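Local atomic coordinates of hypothetical glycoside hydrolase (Parabacteroides distasonis, PDB entry 3TAW), a protein that is of unknown function but is probably a glycoside hydrolase-like protein built as a five-bladed beta-propeller. Residues W203-V208 / L244-P249; L230-P235 / N292-I297; A319-V324 / C340-V345. One frame throughout, in Å; residues are numbered along the deposited sequence.

Interaction 1 (W203-V208 / L244-P249)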
ATOM      1  N   TRP A 203       6.526  -5.621  -5.817  1.00 12.28           N
ATOM      2  CA  TRP A 203       5.449  -4.787  -6.345  1.00 12.23           C
ATOM      3  C   TRP A 203       4.517  -5.606  -7.222  1.00 12.71           C
ATOM      4  O   TRP A 203       4.871  -6.691  -7.698  1.00 12.77           O
ATOM      5  CB  TRP A 203       6.028  -3.564  -7.091  1.00 12.22           C
ATOM      6  CG  TRP A 203       6.704  -3.947  -8.370  1.00 12.52           C
ATOM      7  CD1 TRP A 203       7.980  -4.398  -8.522  1.00 13.08           C
ATOM      8  CD2 TRP A 203       6.099  -3.994  -9.658  1.00 13.17           C
ATOM      9  NE1 TRP A 203       8.222  -4.687  -9.835  1.00 13.71           N
ATOM     10  CE2 TRP A 203       7.078  -4.447 -10.562  1.00 13.55           C
ATOM     11  CE3 TRP A 203       4.830  -3.678 -10.137  1.00 13.22           C
ATOM     12  CZ2 TRP A 203       6.824  -4.610 -11.924  1.00 14.01           C
ATOM     13  CZ3 TRP A 203       4.571  -3.829 -11.478  1.00 13.53           C
ATOM     14  CH2 TRP A 203       5.565  -4.309 -12.367  1.00 14.08           C
ATOM     15  N   GLY A 204       3.316  -5.088  -7.422  1.00 12.97           N
ATOM     16  CA  GLY A 204       2.383  -5.683  -8.368  1.00 13.44           C
ATOM     17  C   GLY A 204       1.013  -5.974  -7.804  1.00 14.15           C
ATOM     18  O   GLY A 204       0.814  -6.004  -6.585  1.00 13.71           O
ATOM     19  N   GLU A 205       0.088  -6.216  -8.721  1.00 14.90           N
ATOM     20  CA  GLU A 205      -1.303  -6.569  -8.446  1.00 15.82           C
ATOM     21  C   GLU A 205      -1.634  -7.987  -8.976  1.00 16.28           C
ATOM     22  O   GLU A 205      -2.154  -8.808  -8.249  1.00 16.54           O
ATOM     23  CB  GLU A 205      -2.216  -5.537  -9.125  1.00 16.36           C
ATOM     24  CG  GLU A 205      -3.695  -5.805  -9.010  1.00 17.43           C
ATOM     25  CD  GLU A 205      -4.552  -4.883  -9.889  1.00 19.46           C
ATOM     26  OE1 GLU A 205      -4.091  -4.389 -10.944  1.00 20.38           O
ATOM     27  OE2 GLU A 205      -5.724  -4.696  -9.545  1.00 20.40           O
ATOM     28  N   LYS A 206      -1.358  -8.249 -10.252  1.00 17.43           N
ATOM     29  CA  LYS A 206      -1.709  -9.518 -10.882  1.00 18.66           C
ATOM     30  C   LYS A 206      -0.762 -10.667 -10.499  1.00 17.80           C
ATOM     31  O   LYS A 206      -1.135 -11.822 -10.611  1.00 18.13           O
ATOM     32  CB  LYS A 206      -1.710  -9.367 -12.398  1.00 21.53           C
ATOM     33  CG  LYS A 206      -2.742  -8.383 -12.931  1.00 24.81           C
ATOM     34  CD  LYS A 206      -2.620  -8.218 -14.450  1.00 28.44           C
ATOM     35  CE  LYS A 206      -3.912  -7.737 -15.115  1.00 32.06           C
ATOM     36  NZ  LYS A 206      -4.736  -6.802 -14.283  1.00 34.33           N
ATOM     37  N   ASN A 207       0.477 -10.318 -10.147  1.00 16.01           N
ATOM     38  CA  ASN A 207       1.473 -11.217  -9.583  1.00 15.10           C
ATOM     39  C   ASN A 207       2.329 -10.377  -8.643  1.00 14.30           C
ATOM     40  O   ASN A 207       2.264  -9.154  -8.685  1.00 13.49           O
ATOM     41  CB  ASN A 207       2.391 -11.792 -10.680  1.00 15.79           C
ATOM     42  CG  ASN A 207       1.635 -12.529 -11.752  1.00 16.41           C
ATOM     43  OD1 ASN A 207       1.354 -13.716 -11.604  1.00 16.73           O
ATOM     44  ND2 ASN A 207       1.309 -11.835 -12.857  1.00 16.47           N
ATOM     45  N   VAL A 208       3.146 -11.036  -7.826  1.00 13.37           N
ATOM     46  CA  VAL A 208       4.168 -10.360  -7.049  1.00 13.07           C
ATOM     47  C   VAL A 208       5.480 -10.361  -7.863  1.00 13.18           C
ATOM     48  O   VAL A 208       6.091 -11.415  -8.135  1.00 14.10           O
ATOM     49  CB  VAL A 208       4.345 -11.015  -5.672  1.00 12.72           C
ATOM     50  CG1 VAL A 208       5.520 -10.378  -4.919  1.00 12.01           C
ATOM     51  CG2 VAL A 208       3.042 -10.883  -4.870  1.00 12.32           C
ATOM     52  N   LEU A 244      -5.866 -12.402  -7.659  1.00 15.87           N
ATOM     53  CA  LEU A 244      -4.817 -11.371  -7.536  1.00 15.44           C
ATOM     54  C   LEU A 244      -3.959 -11.636  -6.318  1.00 14.80           C
ATOM     55  O   LEU A 244      -4.427 -12.209  -5.333  1.00 14.99           O
ATOM     56  CB  LEU A 244      -5.407  -9.952  -7.426  1.00 15.45           C
ATOM     57  CG  LEU A 244      -6.327  -9.448  -8.540  1.00 16.09           C
ATOM     58  CD1 LEU A 244      -6.996  -8.132  -8.092  1.00 15.73           C
ATOM     59  CD2 LEU A 244      -5.596  -9.309  -9.884  1.00 15.99           C
ATOM     60  N   THR A 245      -2.700 -11.213  -6.417  1.00 14.44           N
ATOM     61  CA  THR A 245      -1.740 -11.186  -5.291  1.00 14.25           C
ATOM     62  C   THR A 245      -1.085  -9.794  -5.272  1.00 13.84           C
ATOM     63  O   THR A 245      -0.082  -9.542  -5.958  1.00 14.38           O
ATOM     64  CB  THR A 245      -0.646 -12.255  -5.423  1.00 14.50           C
ATOM     65  OG1 THR A 245      -0.011 -12.132  -6.700  1.00 15.08           O
ATOM     66  CG2 THR A 245      -1.235 -13.663  -5.283  1.00 14.51           C
ATOM     67  N   GLU A 246      -1.688  -8.882  -4.517  1.00 13.42           N
ATOM     68  CA  GLU A 246      -1.347  -7.464  -4.608  1.00 12.93           C
ATOM     69  C   GLU A 246      -0.598  -7.006  -3.355  1.00 12.49           C
ATOM     70  O   GLU A 246      -1.117  -7.084  -2.219  1.00 12.46           O
ATOM     71  CB  GLU A 246      -2.605  -6.614  -4.829  1.00 13.25           C
ATOM     72  CG  GLU A 246      -2.322  -5.145  -5.010  1.00 13.16           C
ATOM     73  CD  GLU A 246      -3.469  -4.380  -5.634  1.00 14.10           C
ATOM     74  OE1 GLU A 246      -4.612  -4.894  -5.590  1.00 14.67           O
ATOM     75  OE2 GLU A 246      -3.210  -3.286  -6.186  1.00 14.93           O
ATOM     76  N   CYS A 247       0.619  -6.518  -3.560  1.00 12.36           N
ATOM     77  CA  CYS A 247       1.474  -6.139  -2.454  1.00 12.14           C
ATOM     78  C   CYS A 247       0.790  -5.127  -1.526  1.00 12.15           C
ATOM     79  O   CYS A 247       0.009  -4.300  -1.963  1.00 11.88           O
ATOM     80  CB  CYS A 247       2.788  -5.586  -2.976  1.00 12.59           C
ATOM     81  SG  CYS A 247       3.776  -6.818  -3.817  1.00 13.70           S
ATOM     82  N   GLY A 248       1.090  -5.246  -0.233  1.00 11.40           N
ATOM     83  CA  GLY A 248       0.463  -4.447   0.802  1.00 11.32           C
ATOM     84  C   GLY A 248       1.420  -3.377   1.322  1.00 10.81           C
ATOM     85  O   GLY A 248       2.010  -2.622   0.532  1.00 11.19           O
ATOM     86  N   PRO A 249       1.590  -3.287   2.649  1.00 10.83           N
ATOM     87  CA  PRO A 249       2.516  -2.315   3.182  1.00 10.58           C
ATOM     88  C   PRO A 249       3.976  -2.665   2.882  1.00 10.62           C
ATOM     89  O   PRO A 249       4.258  -3.727   2.310  1.00 10.48           O
ATOM     90  CB  PRO A 249       2.254  -2.381   4.699  1.00 10.62           C
ATOM     91  CG  PRO A 249       1.791  -3.760   4.932  1.00 11.27           C
ATOM     92  CD  PRO A 249       1.011  -4.150   3.710  1.00 10.74           C
TER
HETATM   93  O   HOH W   1      -6.753  -4.571  -7.008  1.00 14.94           O

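Interaction 2 (L230-P235 / N292-I297)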
ATOM      1  N   LEU A 230       9.723 -10.940 -14.047  1.00 19.14           N
ATOM      2  CA  LEU A 230       9.866 -12.135 -13.250  1.00 18.89           C
ATOM      3  C   LEU A 230       8.736 -12.207 -12.210  1.00 18.28           C
ATOM      4  O   LEU A 230       8.551 -11.275 -11.413  1.00 17.01           O
ATOM      5  CB  LEU A 230      11.219 -12.118 -12.553  1.00 18.87           C
ATOM      6  CG  LEU A 230      11.615 -13.396 -11.849  1.00 19.47           C
ATOM      7  CD1 LEU A 230      12.022 -14.501 -12.906  1.00 19.77           C
ATOM      8  CD2 LEU A 230      12.705 -13.115 -10.802  1.00 19.66           C
ATOM      9  N   LYS A 231       8.029 -13.336 -12.193  1.00 17.85           N
ATOM     10  CA  LYS A 231       6.958 -13.549 -11.227  1.00 17.82           C
ATOM     11  C   LYS A 231       7.482 -14.302 -10.017  1.00 16.96           C
ATOM     12  O   LYS A 231       7.757 -15.492 -10.102  1.00 17.81           O
ATOM     13  CB  LYS A 231       5.813 -14.326 -11.882  1.00 18.49           C
ATOM     14  CG  LYS A 231       5.093 -13.547 -12.983  1.00 19.80           C
ATOM     15  CD  LYS A 231       4.148 -14.481 -13.747  1.00 21.48           C
ATOM     16  CE  LYS A 231       3.725 -13.895 -15.077  1.00 23.48           C
ATOM     17  NZ  LYS A 231       2.919 -14.892 -15.855  1.00 25.55           N
ATOM     18  N   LEU A 232       7.634 -13.618  -8.883  1.00 15.11           N
ATOM     19  CA  LEU A 232       8.097 -14.284  -7.651  1.00 14.66           C
ATOM     20  C   LEU A 232       7.058 -15.255  -7.097  1.00 14.60           C
ATOM     21  O   LEU A 232       7.388 -16.355  -6.613  1.00 15.21           O
ATOM     22  CB  LEU A 232       8.451 -13.229  -6.587  1.00 14.25           C
ATOM     23  CG  LEU A 232       9.846 -12.608  -6.727  1.00 14.45           C
ATOM     24  CD1 LEU A 232      10.069 -11.903  -8.043  1.00 14.87           C
ATOM     25  CD2 LEU A 232      10.098 -11.633  -5.545  1.00 14.37           C
ATOM     26  N   PHE A 233       5.796 -14.845  -7.158  1.00 14.06           N
ATOM     27  CA  PHE A 233       4.688 -15.765  -7.000  1.00 14.27           C
ATOM     28  C   PHE A 233       3.441 -15.169  -7.635  1.00 14.06           C
ATOM     29  O   PHE A 233       3.463 -14.031  -8.141  1.00 13.60           O
ATOM     30  CB  PHE A 233       4.474 -16.266  -5.556  1.00 14.31           C
ATOM     31  CG  PHE A 233       3.973 -15.239  -4.551  1.00 13.92           C
ATOM     32  CD1 PHE A 233       2.611 -14.985  -4.381  1.00 13.79           C
ATOM     33  CD2 PHE A 233       4.862 -14.600  -3.692  1.00 13.82           C
ATOM     34  CE1 PHE A 233       2.164 -14.104  -3.408  1.00 13.55           C
ATOM     35  CE2 PHE A 233       4.405 -13.699  -2.724  1.00 13.17           C
ATOM     36  CZ  PHE A 233       3.067 -13.447  -2.580  1.00 13.22           C
ATOM     37  N   SER A 234       2.401 -15.992  -7.703  1.00 14.71           N
ATOM     38  CA  SER A 234       1.241 -15.679  -8.513  1.00 15.05           C
ATOM     39  C   SER A 234      -0.029 -16.169  -7.827  1.00 15.02           C
ATOM     40  O   SER A 234       0.023 -16.994  -6.895  1.00 14.32           O
ATOM     41  CB  SER A 234       1.357 -16.384  -9.869  1.00 16.15           C
ATOM     42  OG  SER A 234       2.517 -16.017 -10.584  1.00 16.92           O
ATOM     43  N   PRO A 235      -1.181 -15.695  -8.306  1.00 14.95           N
ATOM     44  CA  PRO A 235      -2.436 -16.246  -7.838  1.00 15.26           C
ATOM     45  C   PRO A 235      -2.511 -17.752  -8.051  1.00 15.61           C
ATOM     46  O   PRO A 235      -1.919 -18.269  -8.976  1.00 16.09           O
ATOM     47  CB  PRO A 235      -3.474 -15.517  -8.689  1.00 15.67           C
ATOM     48  CG  PRO A 235      -2.791 -14.223  -9.071  1.00 15.46           C
ATOM     49  CD  PRO A 235      -1.385 -14.623  -9.301  1.00 15.17           C
ATOM     50  N   ASN A 292      18.647 -14.472  -0.757  1.00 17.88           N
ATOM     51  CA  ASN A 292      17.994 -14.491  -2.068  1.00 17.58           C
ATOM     52  C   ASN A 292      16.538 -14.022  -1.913  1.00 16.18           C
ATOM     53  O   ASN A 292      15.641 -14.844  -1.671  1.00 15.28           O
ATOM     54  CB  ASN A 292      18.032 -15.899  -2.661  1.00 18.62           C
ATOM     55  CG  ASN A 292      17.373 -15.971  -4.037  1.00 18.96           C
ATOM     56  OD1 ASN A 292      16.798 -14.988  -4.505  1.00 19.24           O
ATOM     57  ND2 ASN A 292      17.454 -17.155  -4.698  1.00 20.83           N
ATOM     58  N   PRO A 293      16.288 -12.706  -2.064  1.00 14.99           N
ATOM     59  CA  PRO A 293      14.977 -12.176  -1.778  1.00 14.44           C
ATOM     60  C   PRO A 293      13.899 -12.541  -2.805  1.00 14.15           C
ATOM     61  O   PRO A 293      12.764 -12.141  -2.634  1.00 14.36           O
ATOM     62  CB  PRO A 293      15.214 -10.655  -1.745  1.00 14.14           C
ATOM     63  CG  PRO A 293      16.391 -10.468  -2.668  1.00 14.41           C
ATOM     64  CD  PRO A 293      17.250 -11.641  -2.433  1.00 15.25           C
ATOM     65  N   THR A 294      14.248 -13.289  -3.852  1.00 14.75           N
ATOM     66  CA  THR A 294      13.245 -13.831  -4.767  1.00 15.05           C
ATOM     67  C   THR A 294      12.846 -15.277  -4.393  1.00 15.47           C
ATOM     68  O   THR A 294      11.946 -15.860  -5.010  1.00 15.69           O
ATOM     69  CB  THR A 294      13.730 -13.818  -6.238  1.00 15.72           C
ATOM     70  OG1 THR A 294      14.849 -14.688  -6.425  1.00 16.39           O
ATOM     71  CG2 THR A 294      14.063 -12.387  -6.693  1.00 15.71           C
ATOM     72  N   LYS A 295      13.565 -15.864  -3.436  1.00 15.22           N
ATOM     73  CA  LYS A 295      13.289 -17.224  -2.997  1.00 15.00           C
ATOM     74  C   LYS A 295      12.149 -17.238  -1.972  1.00 14.30           C
ATOM     75  O   LYS A 295      12.289 -16.739  -0.857  1.00 13.91           O
ATOM     76  CB  LYS A 295      14.532 -17.871  -2.414  1.00 15.30           C
ATOM     77  CG  LYS A 295      14.328 -19.334  -1.970  1.00 15.80           C
ATOM     78  CD  LYS A 295      15.540 -19.855  -1.190  1.00 16.48           C
ATOM     79  CE  LYS A 295      15.357 -21.304  -0.741  1.00 17.08           C
ATOM     80  NZ  LYS A 295      16.549 -21.843  -0.001  1.00 18.15           N
ATOM     81  N   LEU A 296      11.007 -17.792  -2.370  1.00 13.98           N
ATOM     82  CA  LEU A 296       9.838 -17.854  -1.503  1.00 13.71           C
ATOM     83  C   LEU A 296       9.994 -19.046  -0.573  1.00 14.30           C
ATOM     84  O   LEU A 296      10.165 -20.196  -1.037  1.00 14.33           O
ATOM     85  CB  LEU A 296       8.579 -17.999  -2.340  1.00 13.59           C
ATOM     86  CG  LEU A 296       7.252 -18.061  -1.600  1.00 13.50           C
ATOM     87  CD1 LEU A 296       6.886 -16.685  -1.020  1.00 13.03           C
ATOM     88  CD2 LEU A 296       6.144 -18.530  -2.561  1.00 13.97           C
ATOM     89  N   ILE A 297       9.971 -18.776   0.736  1.00 13.81           N
ATOM     90  CA  ILE A 297      10.150 -19.817   1.743  1.00 14.55           C
ATOM     91  C   ILE A 297       8.989 -19.954   2.728  1.00 14.71           C
ATOM     92  O   ILE A 297       9.026 -20.784   3.654  1.00 15.67           O
ATOM     93  CB  ILE A 297      11.451 -19.594   2.537  1.00 14.89           C
ATOM     94  CG1 ILE A 297      11.451 -18.241   3.243  1.00 14.67           C
ATOM     95  CG2 ILE A 297      12.685 -19.693   1.621  1.00 15.20           C
ATOM     96  CD1 ILE A 297      12.667 -18.104   4.198  1.00 14.81           C
TER
HETATM   97  O   HOH W   2       9.969 -17.127  -6.154  1.00 14.39           O

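Interaction 3 (A319-V324 / C340-V345)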
ATOM      1  N   ALA A 319     -17.790  -6.455  -3.227  1.00 19.03           N
ATOM      2  CA  ALA A 319     -17.497  -7.797  -2.699  1.00 18.93           C
ATOM      3  C   ALA A 319     -16.676  -7.759  -1.412  1.00 18.31           C
ATOM      4  O   ALA A 319     -16.469  -8.783  -0.787  1.00 18.15           O
ATOM      5  CB  ALA A 319     -16.764  -8.643  -3.753  1.00 18.69           C
ATOM      6  N   GLY A 320     -16.221  -6.571  -1.020  1.00 17.46           N
ATOM      7  CA  GLY A 320     -15.515  -6.371   0.243  1.00 16.95           C
ATOM      8  C   GLY A 320     -14.003  -6.432   0.136  1.00 16.40           C
ATOM      9  O   GLY A 320     -13.457  -7.190  -0.672  1.00 15.90           O
ATOM     10  N   THR A 321     -13.330  -5.627   0.959  1.00 15.67           N
ATOM     11  CA  THR A 321     -11.881  -5.728   1.111  1.00 14.89           C
ATOM     12  C   THR A 321     -11.474  -5.441   2.557  1.00 14.55           C
ATOM     13  O   THR A 321     -12.170  -4.742   3.306  1.00 14.59           O
ATOM     14  CB  THR A 321     -11.068  -4.708   0.227  1.00 14.76           C
ATOM     15  OG1 THR A 321     -11.141  -3.407   0.812  1.00 14.41           O
ATOM     16  CG2 THR A 321     -11.553  -4.639  -1.213  1.00 14.41           C
ATOM     17  N   VAL A 322     -10.342  -6.010   2.926  1.00 13.51           N
ATOM     18  CA  VAL A 322      -9.541  -5.512   4.036  1.00 13.23           C
ATOM     19  C   VAL A 322      -8.159  -5.346   3.428  1.00 12.94           C
ATOM     20  O   VAL A 322      -7.307  -6.256   3.475  1.00 13.28           O
ATOM     21  CB  VAL A 322      -9.593  -6.422   5.300  1.00 13.16           C
ATOM     22  CG1 VAL A 322     -10.955  -6.320   5.947  1.00 13.32           C
ATOM     23  CG2 VAL A 322      -9.236  -7.896   5.014  1.00 13.23           C
ATOM     24  N   PHE A 323      -7.945  -4.160   2.838  1.00 12.37           N
ATOM     25  CA  PHE A 323      -6.832  -3.926   1.933  1.00 12.05           C
ATOM     26  C   PHE A 323      -5.658  -3.335   2.713  1.00 11.70           C
ATOM     27  O   PHE A 323      -5.614  -2.132   3.004  1.00 11.84           O
ATOM     28  CB  PHE A 323      -7.261  -3.005   0.782  1.00 12.07           C
ATOM     29  CG  PHE A 323      -6.313  -3.026  -0.382  1.00 12.24           C
ATOM     30  CD1 PHE A 323      -6.369  -4.041  -1.336  1.00 12.70           C
ATOM     31  CD2 PHE A 323      -5.322  -2.057  -0.486  1.00 12.04           C
ATOM     32  CE1 PHE A 323      -5.475  -4.059  -2.399  1.00 12.50           C
ATOM     33  CE2 PHE A 323      -4.423  -2.068  -1.546  1.00 12.19           C
ATOM     34  CZ  PHE A 323      -4.496  -3.055  -2.495  1.00 12.33           C
ATOM     35  N   VAL A 324      -4.737  -4.211   3.096  1.00 11.24           N
ATOM     36  CA  VAL A 324      -3.652  -3.851   3.993  1.00 10.57           C
ATOM     37  C   VAL A 324      -2.623  -3.023   3.272  1.00 10.57           C
ATOM     38  O   VAL A 324      -2.208  -3.365   2.183  1.00 10.23           O
ATOM     39  CB  VAL A 324      -3.044  -5.084   4.698  1.00 10.46           C
ATOM     40  CG1 VAL A 324      -4.111  -5.721   5.617  1.00 10.59           C
ATOM     41  CG2 VAL A 324      -2.468  -6.074   3.688  1.00 10.59           C
ATOM     42  N   CYS A 340     -11.274  -0.398   3.714  1.00 12.94           N
ATOM     43  CA  CYS A 340     -12.497  -1.203   3.937  1.00 13.59           C
ATOM     44  C   CYS A 340     -13.430  -1.034   2.763  1.00 13.96           C
ATOM     45  O   CYS A 340     -14.065   0.021   2.615  1.00 13.74           O
ATOM     46  CB  CYS A 340     -13.213  -0.763   5.201  1.00 14.15           C
ATOM     47  SG  CYS A 340     -12.212  -0.887   6.713  1.00 14.69           S
ATOM     48  N   ALA A 341     -13.468  -2.048   1.896  1.00 14.10           N
ATOM     49  CA  ALA A 341     -14.363  -2.065   0.726  1.00 14.62           C
ATOM     50  C   ALA A 341     -14.276  -0.787  -0.131  1.00 14.50           C
ATOM     51  O   ALA A 341     -15.287  -0.315  -0.661  1.00 14.90           O
ATOM     52  CB  ALA A 341     -15.831  -2.365   1.168  1.00 15.23           C
ATOM     53  N   ASP A 342     -13.053  -0.254  -0.269  1.00 14.13           N
ATOM     54  CA  ASP A 342     -12.761   0.977  -1.027  1.00 13.96           C
ATOM     55  C   ASP A 342     -13.536   2.195  -0.508  1.00 14.10           C
ATOM     56  O   ASP A 342     -13.815   3.136  -1.272  1.00 14.54           O
ATOM     57  CB  ASP A 342     -12.997   0.800  -2.539  1.00 14.84           C
ATOM     58  CG  ASP A 342     -11.901  -0.004  -3.232  1.00 15.24           C
ATOM     59  OD1 ASP A 342     -10.947  -0.453  -2.559  1.00 15.41           O
ATOM     60  OD2 ASP A 342     -11.989  -0.109  -4.469  1.00 16.46           O
ATOM     61  N   SER A 343     -13.853   2.194   0.786  1.00 14.09           N
ATOM     62  CA  SER A 343     -14.715   3.236   1.347  1.00 14.33           C
ATOM     63  C   SER A 343     -14.277   3.875   2.650  1.00 14.03           C
ATOM     64  O   SER A 343     -14.589   5.054   2.873  1.00 13.96           O
ATOM     65  CB  SER A 343     -16.141   2.719   1.519  1.00 14.99           C
ATOM     66  OG  SER A 343     -16.765   2.561   0.253  1.00 15.41           O
ATOM     67  N   PHE A 344     -13.626   3.102   3.525  1.00 13.86           N
ATOM     68  CA  PHE A 344     -13.187   3.586   4.838  1.00 13.63           C
ATOM     69  C   PHE A 344     -11.756   3.131   5.146  1.00 13.08           C
ATOM     70  O   PHE A 344     -11.213   2.266   4.455  1.00 13.27           O
ATOM     71  CB  PHE A 344     -14.103   3.111   5.962  1.00 14.23           C
ATOM     72  CG  PHE A 344     -15.561   3.476   5.758  1.00 15.33           C
ATOM     73  CD1 PHE A 344     -16.036   4.712   6.126  1.00 16.34           C
ATOM     74  CD2 PHE A 344     -16.447   2.568   5.193  1.00 16.17           C
ATOM     75  CE1 PHE A 344     -17.381   5.051   5.938  1.00 17.22           C
ATOM     76  CE2 PHE A 344     -17.788   2.915   4.991  1.00 17.30           C
ATOM     77  CZ  PHE A 344     -18.240   4.152   5.370  1.00 17.28           C
ATOM     78  N   VAL A 345     -11.168   3.745   6.173  1.00 12.72           N
ATOM     79  CA  VAL A 345      -9.931   3.253   6.766  1.00 12.07           C
ATOM     80  C   VAL A 345     -10.222   2.638   8.139  1.00 12.16           C
ATOM     81  O   VAL A 345     -10.932   3.234   8.959  1.00 12.88           O
ATOM     82  CB  VAL A 345      -8.889   4.356   6.908  1.00 11.48           C
ATOM     83  CG1 VAL A 345      -7.623   3.805   7.623  1.00 11.08           C
ATOM     84  CG2 VAL A 345      -8.550   4.942   5.522  1.00 11.60           C
TER
HETATM   85  O   HOH W   3     -10.127  -1.042  -0.099  1.00 13.52           O

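Interaction 1 (W203-V208 / L244-P249)
Trp203 brings its backbone N to 3.6 Å from Cys247 SG, while its indole turns from strand 244-254 toward the rings of Tyr209 and Phe163. In Gly204 the carbonyl takes over: its O accepts from Cys247 N at 3.1 Å, with the donor nearly along the C=O axis (170°). The backbone angles here would press any side chain against the preceding carbonyl, a conformation that calls for glycine. Glu205 buries more surface here than any other residue. Its O receives a weak bond from Thr245 N, and its CG stands anti to the backbone N (chi1 176°), sending the extended chain alongside that of Glu246. Glu205 CG meets Glu246 OE1 at 3.7 Å. The two carboxylates point the same way, their planes 39° apart, and one water clamps them by donating to Glu205 OE2 at 2.7 Å and to Glu246 OE1 at 2.6 Å. Ser178 OG bonds the other oxygen of Glu246. Lys206 offers chiefly its CA and CG to Leu244 CD2. Asn207 sets its CA 3.4 Å from Thr245 OG1, but its amide is spent elsewhere, on Ser234 and Tyr209. Val208, compact and branched, closes the buried end: its side chain crosses that of Thr245 at about a right angle, CG2 against Thr245 O and OG1, and CG1 lies 4.1 Å from Cys247 SG. A loop leaving one propeller strand thus pairs irregularly with a neighbouring strand; Glu205 OE2 bonds an unidentified molecule and shares a water with Glu246, which is consistent with part of a pocket wall.

Interaction 2 (L230-P235 / N292-I297)
Leu232 lays its CG and CD2 across Thr294, the two side chains crossing at about a right angle. CD2 comes to 3.9 Å from Thr294 CA and touches Pro293 O as well, while CG meets Thr294 CB. A branched apolar tip suits this place, since it fits against the methyl-bearing side of the threonine and the backbone of the turn together. Leu230 adds a looser methyl-to-methyl touch from CD2 to Thr294 CG2. One residue further on, Phe233 points its side chain toward Leu296. Its CG sits between the backbone N and the carbonyl carbon (chi1 69°), and the ring CD2 then reaches Leu296 CD1 at 3.9 Å, while the other methyl, Leu296 CD2, packs on Phe233 CB. Tyr262 meets the Phe233 ring edge-to-face, and Ala286 and Phe288 of strand 281-288 help to bury it. Alongside these apolar pairs a water joins the backbones, donating to Leu232 O at 2.7 Å and to Thr294 O at 2.6 Å. The partner segment is braced from within: Asn292 OD1 accepts from Thr294 OG1 at 2.8 Å and from Thr294 N at 3.1 Å, the latter donor standing above the carbonyl plane. Asparagine thereby fastens the turn, and Pro293 supplies a ring whose restricted phi fits the second position. The arrangement joins a classic beta bulge, where Leu232 and Phe233 both oppose Val208, to a type I turn with an overlapping Asx turn that leads into strand 296-299 of the propeller sheet.

Interaction 3 (A319-V324 / C340-V345)
Thr321 aims its side chain at the backbone of Ala341 rather than at another side chain. With OG1 placed between its own backbone N and carbonyl carbon (chi1 76°), the hydroxyl lies 2.9 Å from Ala341 N, and Thr321 O approaches the same nitrogen at 3.3 Å. Both hydrogen bonds are weak, the first clearly bent at 126°, so the single N-H is shared between hydroxyl and carbonyl. Threonine suits the site because its hydroxyl can also donate: OG1 gives a hydrogen bond to a water at 2.7 Å and has a weak bond to Gly339 O. That water also accepts from Asp342 N at 3.0 Å and donates to Asp342 OD1 at 2.7 Å, linking the carboxylate and the amide of Asp342. The carboxylate lies near Thr321, with Asp342 OD1 4.4 Å from Thr321 CG2, and about 3 Å from an unknown ligand. On the flank, Ala341 CB rests 4.1 Å from Gly320 CA, a small methyl against a glycine whose backbone angles would jam a side chain against the preceding carbonyl. Ala341 and Asp342 both adopt left-handed helical backbone angles, and Cys340 O accepts from Ser343 N and Phe344 N. The approach to strand 322-330 thus meets the tight hairpin turn between strands 333-340 and 344-350, with its classic bulge of Ser343 and Phe344 opposite Cys340, all three strands belonging to one antiparallel propeller blade.

Overall arrangement
Along the chain, segment 203-208 comes first, in the loop between strands 199-203 and 209-213. Before it meets its partner at 244-249, segment 230-235 has passed by, and that one finds its own partner only at 292-297; interactions 1 and 2 therefore cross. They also touch, through Val208 O with Leu232 N, and both reach the same mixed sheet, joining its 203-208 and 230-235 loops. Interaction 3 follows in series, closing a short loop that holds strands 322-330 and 333-340. It meets interaction 1 where Phe323 and Val324 pack on Glu246 and Pro249, whereas interaction 2 stays about 11 Å from it between nearest atoms.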